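Local coordinates for DUF1573 domain-containing protein (Porphyromonas gingivalis, PDB 2QSV), which is of unknown function, though weakly assigned to the cysteine-type peptidases, and is represented here by a C-terminal part with two Ig-like beta-sandwich domains, at residues V83-S88 with G92-D97; M100-L105 with T156-A161; I142-V145 with P149-L152; L48-F53 with E59-N64. All coordinates share one frame; numbering follows the deposited sequence.

In the fold
The chain folds as two beta sandwiches of the same strand order, and the contacts sample both. Contact 1 is a surface hairpin within one sheet, held by backbone hydrogen bonds. Contact 4, in the same domain, is partly buried; it ties the two sheets together through a salt bridge and apolar side chains. Contact 3 does the sheet-to-sheet job in the second domain. It is buried, apolar along the strands, with one asparagine at the turn. Contact 2 is partly buried, lies near the centre of the chain and joins the two domains through a polar network. Contacts 1 and 2 share strand 94-105; contacts 2 and 3 share strand 150-157.

Contact 1: residues V83-S88 with G92-D97; sequences VLEVTS and GKKAVD
L84 and D97 form a hydrogen-bonded pair of this antiparallel hairpin, as do V86 and A95. L84 N donates to D97 O at 2.6 Å, and D97 N returns a bond to L84 O. V86 N reaches A95 O at 2.9 Å, and A95 N bonds V86 O. Toward the turn, S88 N donates to K93 O at 3.1 Å.

Between the bonded pairs, alpha carbons carry weaker contacts. K94 CA lies 3.2 Å from V86 O as a CA-H...O contact, and V96 CA approaches L84 O in the same way.

The face with E85, T87, K94 and V96 holds the charged contact. E85 puts CG anti to its backbone N (chi1 176°) and stays extended, while K94 folds back at three torsions. The two cross, and OE1 of E85 makes a salt bridge of 3.6 Å with K94 NZ.

Apolar contacts are few. CG2 of T87 lies alongside K94 CD at 3.5 Å. CG1 of V83 meets CG1 of V96 at 3.8 Å. On the other face, L84 and V86 pack on L3 of strand 3-5.

The main chain thus carries most of the pairing. The long salt bridge between E85 and K94, on a face that is partly open to solvent, probably adds only modestly to it.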
loop_
_atom_site.group_PDB
_atom_site.type_symbol
_atom_site.label_atom_id
_atom_site.label_comp_id
_atom_site.label_asym_id
_atom_site.label_seq_id
_atom_site.Cartn_x
_atom_site.Cartn_y
_atom_site.Cartn_z
ATOM N N VAL A 83 5.460 3.309 14.235
ATOM C CA VAL A 83 6.512 2.601 14.989
ATOM C C VAL A 83 6.183 2.513 16.488
ATOM O O VAL A 83 6.019 3.525 17.170
ATOM C CB VAL A 83 7.936 3.174 14.718
ATOM C CG1 VAL A 83 9.017 2.253 15.344
ATOM C CG2 VAL A 83 8.167 3.303 13.205
ATOM N N LEU A 84 6.087 1.281 16.978
ATOM C CA LEU A 84 5.758 1.031 18.390
ATOM C C LEU A 84 6.943 0.542 19.220
ATOM O O LEU A 84 7.511 -0.506 18.949
ATOM C CB LEU A 84 4.610 0.025 18.498
ATOM C CG LEU A 84 3.342 0.479 17.774
ATOM C CD1 LEU A 84 2.356 -0.666 17.793
ATOM C CD2 LEU A 84 2.752 1.759 18.379
ATOM N N GLU A 85 7.293 1.327 20.227
ATOM C CA GLU A 85 8.367 0.980 21.152
ATOM C C GLU A 85 7.801 0.542 22.504
ATOM O O GLU A 85 7.149 1.314 23.206
ATOM C CB GLU A 85 9.324 2.147 21.345
ATOM C CG GLU A 85 10.408 1.860 22.367
ATOM C CD GLU A 85 11.150 3.111 22.760
ATOM O OE1 GLU A 85 12.197 3.393 22.124
ATOM O OE2 GLU A 85 10.660 3.824 23.686
ATOM N N VAL A 86 8.063 -0.707 22.851
ATOM C CA VAL A 86 7.539 -1.301 24.072
ATOM C C VAL A 86 8.648 -1.540 25.110
ATOM O O VAL A 86 9.693 -2.143 24.795
ATOM C CB VAL A 86 6.823 -2.599 23.711
ATOM C CG1 VAL A 86 6.900 -3.606 24.825
ATOM C CG2 VAL A 86 5.391 -2.277 23.328
ATOM N N THR A 87 8.429 -1.045 26.332
ATOM C CA THR A 87 9.345 -1.283 27.453
ATOM C C THR A 87 8.613 -1.876 28.655
ATOM O O THR A 87 7.676 -1.275 29.183
ATOM C CB THR A 87 10.120 -0.015 27.878
ATOM O OG1 THR A 87 9.268 0.870 28.619
ATOM C CG2 THR A 87 10.672 0.711 26.670
ATOM N N SER A 88 9.053 -3.071 29.057
ATOM C CA SER A 88 8.524 -3.802 30.221
ATOM C C SER A 88 9.301 -3.398 31.480
ATOM O O SER A 88 10.428 -3.863 31.675
ATOM C CB SER A 88 8.641 -5.322 29.972
ATOM O OG SER A 88 8.732 -6.060 31.182
ATOM N N GLY A 92 13.058 -6.956 31.725
ATOM C CA GLY A 92 13.853 -6.572 30.555
ATOM C C GLY A 92 13.397 -5.193 30.133
ATOM O O GLY A 92 12.808 -4.450 30.947
ATOM N N LYS A 93 13.698 -4.809 28.899
ATOM C CA LYS A 93 13.196 -3.524 28.414
ATOM C C LYS A 93 12.456 -3.674 27.075
ATOM O O LYS A 93 11.236 -3.896 27.078
ATOM C CB LYS A 93 14.311 -2.438 28.423
ATOM C CG LYS A 93 13.905 -1.044 27.830
ATOM C CD LYS A 93 14.380 0.143 28.700
ATOM C CE LYS A 93 13.290 0.517 29.749
ATOM N NZ LYS A 93 13.748 1.454 30.851
ATOM N N LYS A 94 13.217 -3.681 25.970
ATOM C CA LYS A 94 12.739 -3.240 24.669
ATOM C C LYS A 94 12.362 -4.312 23.652
ATOM O O LYS A 94 13.080 -5.281 23.421
ATOM C CB LYS A 94 13.788 -2.341 24.014
ATOM C CG LYS A 94 14.083 -1.062 24.734
ATOM C CD LYS A 94 13.185 0.040 24.254
ATOM C CE LYS A 94 13.918 0.925 23.335
ATOM N NZ LYS A 94 14.703 1.878 24.137
ATOM N N ALA A 95 11.224 -4.083 23.015
ATOM C CA ALA A 95 10.956 -4.595 21.688
ATOM C C ALA A 95 10.422 -3.409 20.866
ATOM O O ALA A 95 9.692 -2.550 21.364
ATOM C CB ALA A 95 9.964 -5.720 21.736
ATOM N N VAL A 96 10.836 -3.335 19.611
ATOM C CA VAL A 96 10.343 -2.312 18.687
ATOM C C VAL A 96 9.671 -3.023 17.527
ATOM O O VAL A 96 10.225 -3.971 16.946
ATOM C CB VAL A 96 11.480 -1.378 18.160
ATOM C CG1 VAL A 96 10.981 -0.493 17.005
ATOM C CG2 VAL A 96 12.041 -0.530 19.277
ATOM N N ASP A 97 8.464 -2.580 17.204
ATOM C CA ASP A 97 7.767 -3.109 16.042
ATOM C C ASP A 97 6.973 -2.052 15.296
ATOM O O ASP A 97 6.632 -1.013 15.849
ATOM C CB ASP A 97 6.903 -4.313 16.420
ATOM C CG ASP A 97 7.477 -5.619 15.869
ATOM O OD1 ASP A 97 7.453 -5.771 14.606
ATOM O OD2 ASP A 97 7.966 -6.469 16.681
#

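Contact 2: residues M100-L105 with T156-A161; sequences MVSLPL and TTRNPA. With NA (sodium ion), chain C.
S102 and R158 meet where the two sandwich domains of the chain come together. S102 sits on strand 94-105 of the first domain. R158 belongs to the second, in segment 156-161, beside a sodium site. The contact is small. NH2 of R158 approaches S102 OG to 3.3 Å, obliquely to the guanidinium, and the angle is too poor for a hydrogen bond.

What unites the pair is D79 on the neighbouring strand 76-87. Its OD1 makes a salt bridge with R158 NH2 and a hydrogen bond with S102 OG. The carboxylate oxygen therefore takes one partner from each domain. R158 gets there by a bend at chi2 (-59°), after which its chain runs on extended. Its side chain also lies about 4 Å from a bound sulfate, probably from the crystallisation liquor.

Segment 156-161 curls round the sodium ion. T157 OG1 binds the ion at 2.8 Å, and the carbonyl O of N159 binds it at 2.6 Å. L162 O and three waters complete six ligands. The amide of N159 points its OD1 to A161 N, at 2.9 Å and with an N-H...O angle of 161°. This is an Asx turn, and it shapes the chain between the two carbonyl ligands. Water 1, bound to the ion at 2.5 Å, also makes a weak bond to R158 O.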
loop_
_atom_site.group_PDB
_atom_site.type_symbol
_atom_site.label_atom_id
_atom_site.label_comp_id
_atom_site.label_asym_id
_atom_site.label_seq_id
_atom_site.Cartn_x
_atom_site.Cartn_y
_atom_site.Cartn_z
HETATM N N MSE A 100 2.560 -1.230 9.120
HETATM C CA MSE A 100 2.557 -0.447 7.883
HETATM C C MSE A 100 1.194 0.193 7.655
HETATM O O MSE A 100 0.173 -0.482 7.677
HETATM C CB MSE A 100 2.951 -1.293 6.676
HETATM C CG MSE A 100 3.313 -0.453 5.414
HETATM SE SE MSE A 100 4.919 0.689 5.613
HETATM C CE MSE A 100 6.205 -0.600 6.354
ATOM N N VAL A 101 1.185 1.505 7.457
ATOM C CA VAL A 101 -0.018 2.235 7.175
ATOM C C VAL A 101 0.014 2.660 5.685
ATOM O O VAL A 101 0.971 3.302 5.231
ATOM C CB VAL A 101 -0.134 3.446 8.126
ATOM C CG1 VAL A 101 -1.467 4.144 7.974
ATOM C CG2 VAL A 101 0.125 3.033 9.620
ATOM N N SER A 102 -1.033 2.304 4.937
ATOM C CA SER A 102 -1.143 2.604 3.503
ATOM C C SER A 102 -2.271 3.561 3.186
ATOM O O SER A 102 -3.360 3.514 3.789
ATOM C CB SER A 102 -1.323 1.333 2.676
ATOM O OG SER A 102 -0.123 0.588 2.690
ATOM N N LEU A 103 -1.988 4.453 2.245
ATOM C CA LEU A 103 -2.942 5.431 1.759
ATOM C C LEU A 103 -2.920 5.441 0.225
ATOM O O LEU A 103 -1.878 5.764 -0.373
ATOM C CB LEU A 103 -2.586 6.841 2.291
ATOM C CG LEU A 103 -3.382 8.048 1.758
ATOM C CD1 LEU A 103 -4.886 7.903 2.080
ATOM C CD2 LEU A 103 -2.797 9.347 2.318
ATOM N N PRO A 104 -4.058 5.078 -0.410
ATOM C CA PRO A 104 -4.266 5.334 -1.850
ATOM C C PRO A 104 -4.734 6.761 -2.075
ATOM O O PRO A 104 -5.924 7.033 -2.033
ATOM C CB PRO A 104 -5.368 4.311 -2.264
ATOM C CG PRO A 104 -5.725 3.500 -0.915
ATOM C CD PRO A 104 -5.219 4.399 0.208
ATOM N N LEU A 105 -3.785 7.675 -2.290
ATOM C CA LEU A 105 -4.085 9.090 -2.411
ATOM C C LEU A 105 -4.292 9.395 -3.902
ATOM O O LEU A 105 -3.397 9.128 -4.739
ATOM C CB LEU A 105 -2.962 9.952 -1.800
ATOM C CG LEU A 105 -3.199 11.466 -1.863
ATOM C CD1 LEU A 105 -4.448 11.924 -1.077
ATOM C CD2 LEU A 105 -1.956 12.302 -1.426
ATOM N N THR A 156 2.378 -0.259 -7.840
ATOM C CA THR A 156 2.883 -1.002 -6.694
ATOM C C THR A 156 2.471 -2.494 -6.698
ATOM O O THR A 156 1.388 -2.875 -7.180
ATOM C CB THR A 156 2.559 -0.295 -5.342
ATOM O OG1 THR A 156 1.196 0.078 -5.304
ATOM C CG2 THR A 156 3.429 1.002 -5.115
ATOM N N THR A 157 3.385 -3.324 -6.212
ATOM C CA THR A 157 3.114 -4.728 -5.990
ATOM C C THR A 157 3.380 -5.072 -4.482
ATOM O O THR A 157 4.257 -4.471 -3.825
ATOM C CB THR A 157 3.926 -5.633 -6.974
ATOM O OG1 THR A 157 5.314 -5.350 -6.833
ATOM C CG2 THR A 157 3.527 -5.369 -8.470
ATOM N N ARG A 158 2.619 -5.994 -3.937
ATOM C CA ARG A 158 2.851 -6.435 -2.550
ATOM C C ARG A 158 3.550 -7.822 -2.518
ATOM O O ARG A 158 4.327 -8.109 -1.627
ATOM C CB ARG A 158 1.529 -6.482 -1.743
ATOM C CG ARG A 158 0.736 -5.154 -1.654
ATOM C CD ARG A 158 1.527 -4.003 -1.027
ATOM N NE ARG A 158 0.689 -2.813 -0.750
ATOM C CZ ARG A 158 1.115 -1.539 -0.722
ATOM N NH1 ARG A 158 2.391 -1.242 -0.984
ATOM N NH2 ARG A 158 0.250 -0.545 -0.433
ATOM N N ASN A 159 3.293 -8.658 -3.502
ATOM C CA ASN A 159 3.915 -9.962 -3.568
ATOM C C ASN A 159 5.392 -9.872 -3.969
ATOM O O ASN A 159 5.721 -9.234 -4.998
ATOM C CB ASN A 159 3.104 -10.840 -4.523
ATOM C CG ASN A 159 3.469 -12.304 -4.435
ATOM O OD1 ASN A 159 4.622 -12.696 -4.654
ATOM N ND2 ASN A 159 2.484 -13.117 -4.123
ATOM N N PRO A 160 6.299 -10.504 -3.153
ATOM C CA PRO A 160 7.728 -10.455 -3.369
ATOM C C PRO A 160 8.209 -11.190 -4.623
ATOM O O PRO A 160 9.345 -10.996 -5.015
ATOM C CB PRO A 160 8.306 -11.130 -2.091
ATOM C CG PRO A 160 7.254 -12.075 -1.683
ATOM C CD PRO A 160 5.974 -11.312 -1.932
ATOM N N ALA A 161 7.383 -12.034 -5.223
ATOM C CA ALA A 161 7.761 -12.714 -6.467
ATOM C C ALA A 161 7.418 -11.871 -7.724
ATOM O O ALA A 161 7.802 -12.232 -8.828
ATOM C CB ALA A 161 7.070 -14.066 -6.567
HETATM NA NA NA C . 6.844 -6.893 -5.006
HETATM O O HOH W 1 7.071 -6.385 -2.536
HETATM O O HOH W 2 8.813 -7.013 -5.690
HETATM O O HOH W 3 7.688 -4.570 -5.774
#

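Contact 3: residues I142-V145 with P149-L152; sequences IRNV and PLRL
The carboxamide of N144 lies against the start of the L150 side chain, with N144 CG 3.5 Å from L150 CB. The two side chains slide past each other in opposite directions. The approach of N144 ND2 to L150 N, at 3.3 Å, sets two donors side by side and is no bond. The other flat group is the guanidinium of R151. P149 CB lies 4.2 Å above one of its faces, offset toward the rim.

The amide of N144 takes its partners from outside the two segments. OD1 accepts from G146 N and V119 N. ND2 donates to G148 O and I171 O. Four bonds fix the rotation of this buried amide and satisfy both its ends. The bond to G146 N, two residues on, fits an Asx turn at the end of strand 136-144.

The two strands belong to opposite sheets of the second Ig-like sandwich, and the short link between them crosses from one sheet to the other. The axes of 142-144 and 150-152 come no closer than 8.5 Å, with their directions 143° apart, and no backbone hydrogen bond joins the segments. Side chains fill the gap instead. CG2 of I142 meets CD2 of L150 at 4.0 Å, the two side chains crossing at about a right angle. Further from the turn, I142 CD1 and L152 CD1 meet tip to tip at 4.1 Å. I142 reaches L152 with CG1 anti to the carbonyl carbon and CD1 extended beyond it (chi2 178°). M120 of strand 120-121 packs on I142, L150 and L152 together.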
loop_
_atom_site.group_PDB
_atom_site.type_symbol
_atom_site.label_atom_id
_atom_site.label_comp_id
_atom_site.label_asym_id
_atom_site.label_seq_id
_atom_site.Cartn_x
_atom_site.Cartn_y
_atom_site.Cartn_z
ATOM N N ILE A 142 -0.378 -0.258 -21.812
ATOM C CA ILE A 142 -1.264 0.656 -21.193
ATOM C C ILE A 142 -1.562 1.791 -22.161
ATOM O O ILE A 142 -0.660 2.498 -22.571
ATOM C CB ILE A 142 -0.661 1.229 -19.902
ATOM C CG1 ILE A 142 -0.491 0.118 -18.824
ATOM C CG2 ILE A 142 -1.511 2.429 -19.438
ATOM C CD1 ILE A 142 0.170 0.668 -17.510
ATOM N N ARG A 143 -2.842 2.025 -22.396
ATOM C CA ARG A 143 -3.246 2.925 -23.415
ATOM C C ARG A 143 -3.961 4.127 -22.799
ATOM O O ARG A 143 -4.774 3.964 -21.873
ATOM C CB ARG A 143 -4.186 2.160 -24.315
ATOM C CG ARG A 143 -4.144 2.598 -25.707
ATOM C CD ARG A 143 -5.077 1.783 -26.553
ATOM N NE ARG A 143 -5.824 2.698 -27.404
ATOM C CZ ARG A 143 -6.728 2.337 -28.308
ATOM N NH1 ARG A 143 -7.021 1.048 -28.469
ATOM N NH2 ARG A 143 -7.382 3.271 -29.009
ATOM N N ASN A 144 -3.662 5.328 -23.305
ATOM C CA ASN A 144 -4.458 6.516 -22.968
ATOM C C ASN A 144 -5.462 6.838 -24.049
ATOM O O ASN A 144 -5.106 7.172 -25.229
ATOM C CB ASN A 144 -3.543 7.746 -22.624
ATOM C CG ASN A 144 -4.352 9.014 -22.310
ATOM O OD1 ASN A 144 -5.514 8.934 -21.916
ATOM N ND2 ASN A 144 -3.729 10.182 -22.439
ATOM N N VAL A 145 -6.750 6.762 -23.687
ATOM C CA VAL A 145 -7.797 7.071 -24.630
ATOM C C VAL A 145 -8.489 8.337 -24.205
ATOM O O VAL A 145 -9.500 8.669 -24.755
ATOM C CB VAL A 145 -8.801 5.885 -24.937
ATOM C CG1 VAL A 145 -8.068 4.700 -25.533
ATOM C CG2 VAL A 145 -9.624 5.481 -23.669
ATOM N N PRO A 149 -3.307 14.173 -20.771
ATOM C CA PRO A 149 -2.215 13.229 -20.513
ATOM C C PRO A 149 -2.626 12.296 -19.347
ATOM O O PRO A 149 -3.171 12.746 -18.329
ATOM C CB PRO A 149 -1.029 14.128 -20.090
ATOM C CG PRO A 149 -1.622 15.421 -19.691
ATOM C CD PRO A 149 -2.993 15.547 -20.306
ATOM N N LEU A 150 -2.387 11.013 -19.544
ATOM C CA LEU A 150 -2.584 10.005 -18.513
ATOM C C LEU A 150 -1.320 9.937 -17.698
ATOM O O LEU A 150 -0.228 9.718 -18.266
ATOM C CB LEU A 150 -2.868 8.657 -19.156
ATOM C CG LEU A 150 -3.005 7.415 -18.234
ATOM C CD1 LEU A 150 -4.258 7.521 -17.334
ATOM C CD2 LEU A 150 -3.053 6.122 -19.118
ATOM N N ARG A 151 -1.444 10.162 -16.387
ATOM C CA ARG A 151 -0.332 10.115 -15.469
ATOM C C ARG A 151 -0.412 8.907 -14.539
ATOM O O ARG A 151 -1.481 8.660 -13.967
ATOM C CB ARG A 151 -0.341 11.386 -14.620
ATOM C CG ARG A 151 -0.139 12.670 -15.457
ATOM C CD ARG A 151 -0.263 13.916 -14.562
ATOM N NE ARG A 151 -0.500 15.091 -15.395
ATOM C CZ ARG A 151 0.425 15.641 -16.183
ATOM N NH1 ARG A 151 1.648 15.122 -16.247
ATOM N NH2 ARG A 151 0.134 16.705 -16.924
ATOM N N LEU A 152 0.687 8.175 -14.410
ATOM C CA LEU A 152 0.744 6.998 -13.559
ATOM C C LEU A 152 1.457 7.438 -12.308
ATOM O O LEU A 152 2.687 7.536 -12.296
ATOM C CB LEU A 152 1.485 5.829 -14.235
ATOM C CG LEU A 152 1.077 5.394 -15.629
ATOM C CD1 LEU A 152 1.863 4.148 -16.104
ATOM C CD2 LEU A 152 -0.439 5.196 -15.812
#

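Contact 4: residues L48-F53 with E59-N64; sequences LDDRAF and EPRELN
R61 is held by D50 and F53 at once. NE of R61 donates to D50 OD2 at 2.9 Å, nearly straight at 167°. OD2 lies in the guanidinium plane and is met on its syn side, but with NE 24° out of the carboxylate plane. A second bond, from R61 NH2 to D50 OD1, is weak at 3.5 Å. The two form one uneven salt bridge, and the planes of the two groups are 43° apart.

F53 takes one face of the same arginine. Its CB lies 3.2 Å above the centre of the guanidinium. R61 CD sits over the ring face, 3.5 Å from the centroid, as a CH-pi contact. F53 reaches this face with CG between its backbone N and carbonyl carbon.

L63 CD2 fills in beside this group, 3.6 Å from F53 CE1. Further along, L48 CD1 touches L63 CB at 4.2 Å.

Behind these contacts, D50 is the centre of an inverse gamma turn, R61 NH1 has a weak bond to R54 O, and F53 packs on V37. Strands 52-55 and 61-67 lie in different sheets, so these side chains bridge the two sheets of the first sandwich, a fold of the E-set type.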
loop_
_atom_site.group_PDB
_atom_site.type_symbol
_atom_site.label_atom_id
_atom_site.label_comp_id
_atom_site.label_asym_id
_atom_site.label_seq_id
_atom_site.Cartn_x
_atom_site.Cartn_y
_atom_site.Cartn_z
ATOM N N LEU A 48 -2.288 11.423 15.489
ATOM C CA LEU A 48 -2.563 10.639 16.687
ATOM C C LEU A 48 -2.158 11.406 17.964
ATOM O O LEU A 48 -0.987 11.742 18.153
ATOM C CB LEU A 48 -1.856 9.284 16.628
ATOM C CG LEU A 48 -2.138 8.247 17.727
ATOM C CD1 LEU A 48 -3.528 7.656 17.564
ATOM C CD2 LEU A 48 -1.076 7.135 17.721
ATOM N N ASP A 49 -3.132 11.678 18.832
ATOM C CA ASP A 49 -2.839 12.271 20.146
ATOM C C ASP A 49 -2.519 11.195 21.189
ATOM O O ASP A 49 -1.686 11.410 22.060
ATOM C CB ASP A 49 -3.945 13.231 20.584
ATOM C CG ASP A 49 -4.049 14.448 19.664
ATOM O OD1 ASP A 49 -5.183 14.875 19.366
ATOM O OD2 ASP A 49 -2.990 14.967 19.223
ATOM N N ASP A 50 -3.126 10.019 21.059
ATOM C CA ASP A 50 -2.783 8.885 21.912
ATOM C C ASP A 50 -1.384 8.330 21.581
ATOM O O ASP A 50 -1.262 7.266 20.957
ATOM C CB ASP A 50 -3.839 7.786 21.765
ATOM C CG ASP A 50 -4.009 6.958 23.028
ATOM O OD1 ASP A 50 -3.449 7.347 24.085
ATOM O OD2 ASP A 50 -4.720 5.914 22.970
ATOM N N ARG A 51 -0.337 9.037 22.031
ATOM C CA ARG A 51 1.052 8.738 21.624
ATOM C C ARG A 51 1.976 8.141 22.681
ATOM O O ARG A 51 3.010 7.563 22.345
ATOM C CB ARG A 51 1.728 9.981 21.043
ATOM C CG ARG A 51 1.319 10.261 19.619
ATOM C CD ARG A 51 2.335 11.099 18.917
ATOM N NE ARG A 51 3.471 10.276 18.532
ATOM C CZ ARG A 51 4.356 10.614 17.608
ATOM N NH1 ARG A 51 4.228 11.760 16.957
ATOM N NH2 ARG A 51 5.364 9.801 17.336
ATOM N N ALA A 52 1.637 8.310 23.954
ATOM C CA ALA A 52 2.488 7.824 25.048
ATOM C C ALA A 52 1.608 7.399 26.214
ATOM O O ALA A 52 1.164 8.227 27.008
ATOM C CB ALA A 52 3.519 8.893 25.478
ATOM N N PHE A 53 1.346 6.103 26.295
ATOM C CA PHE A 53 0.400 5.585 27.263
ATOM C C PHE A 53 0.925 4.394 28.062
ATOM O O PHE A 53 1.896 3.745 27.649
ATOM C CB PHE A 53 -0.897 5.197 26.566
ATOM C CG PHE A 53 -0.713 4.305 25.378
ATOM C CD1 PHE A 53 -0.470 4.849 24.111
ATOM C CD2 PHE A 53 -0.815 2.919 25.510
ATOM C CE1 PHE A 53 -0.319 4.032 23.007
ATOM C CE2 PHE A 53 -0.672 2.085 24.402
ATOM C CZ PHE A 53 -0.424 2.648 23.143
ATOM N N GLU A 59 -5.855 -7.455 26.292
ATOM C CA GLU A 59 -5.926 -6.814 24.978
ATOM C C GLU A 59 -6.724 -5.482 25.103
ATOM O O GLU A 59 -7.811 -5.313 24.514
ATOM C CB GLU A 59 -6.502 -7.780 23.917
ATOM C CG GLU A 59 -7.929 -8.283 24.175
ATOM C CD GLU A 59 -8.007 -9.600 24.980
ATOM O OE1 GLU A 59 -8.918 -10.420 24.669
ATOM O OE2 GLU A 59 -7.176 -9.827 25.907
ATOM N N PRO A 60 -6.171 -4.529 25.899
ATOM C CA PRO A 60 -6.967 -3.449 26.469
ATOM C C PRO A 60 -7.259 -2.230 25.596
ATOM O O PRO A 60 -8.429 -1.836 25.535
ATOM C CB PRO A 60 -6.165 -3.026 27.723
ATOM C CG PRO A 60 -4.880 -3.818 27.700
ATOM C CD PRO A 60 -4.763 -4.424 26.338
ATOM N N ARG A 61 -6.249 -1.631 24.952
ATOM C CA ARG A 61 -6.400 -0.270 24.361
ATOM C C ARG A 61 -6.544 -0.098 22.821
ATOM O O ARG A 61 -6.140 -0.977 22.051
ATOM C CB ARG A 61 -5.273 0.632 24.844
ATOM C CG ARG A 61 -5.230 1.930 24.105
ATOM C CD ARG A 61 -3.909 2.575 24.221
ATOM N NE ARG A 61 -4.056 3.846 24.910
ATOM C CZ ARG A 61 -3.958 4.020 26.228
ATOM N NH1 ARG A 61 -3.715 2.999 27.043
ATOM N NH2 ARG A 61 -4.130 5.233 26.740
ATOM N N GLU A 62 -7.066 1.062 22.390
ATOM C CA GLU A 62 -7.277 1.375 20.962
ATOM C C GLU A 62 -6.610 2.656 20.475
ATOM O O GLU A 62 -6.638 3.692 21.161
ATOM C CB GLU A 62 -8.766 1.485 20.650
ATOM C CG GLU A 62 -9.524 0.180 20.790
ATOM C CD GLU A 62 -11.024 0.314 20.504
ATOM O OE1 GLU A 62 -11.489 1.425 20.135
ATOM O OE2 GLU A 62 -11.745 -0.702 20.644
ATOM N N LEU A 63 -6.044 2.588 19.273
ATOM C CA LEU A 63 -5.463 3.768 18.637
ATOM C C LEU A 63 -6.241 4.108 17.357
ATOM O O LEU A 63 -6.448 3.244 16.488
ATOM C CB LEU A 63 -3.955 3.577 18.358
ATOM C CG LEU A 63 -3.085 2.954 19.469
ATOM C CD1 LEU A 63 -1.659 2.685 19.002
ATOM C CD2 LEU A 63 -3.094 3.810 20.744
ATOM N N ASN A 64 -6.685 5.360 17.274
ATOM C CA ASN A 64 -7.401 5.859 16.099
ATOM C C ASN A 64 -6.545 6.857 15.341
ATOM O O ASN A 64 -6.327 7.969 15.801
ATOM C CB ASN A 64 -8.757 6.486 16.478
ATOM C CG ASN A 64 -9.643 5.525 17.270
ATOM O OD1 ASN A 64 -9.999 5.803 18.418
ATOM N ND2 ASN A 64 -9.964 4.381 16.681
#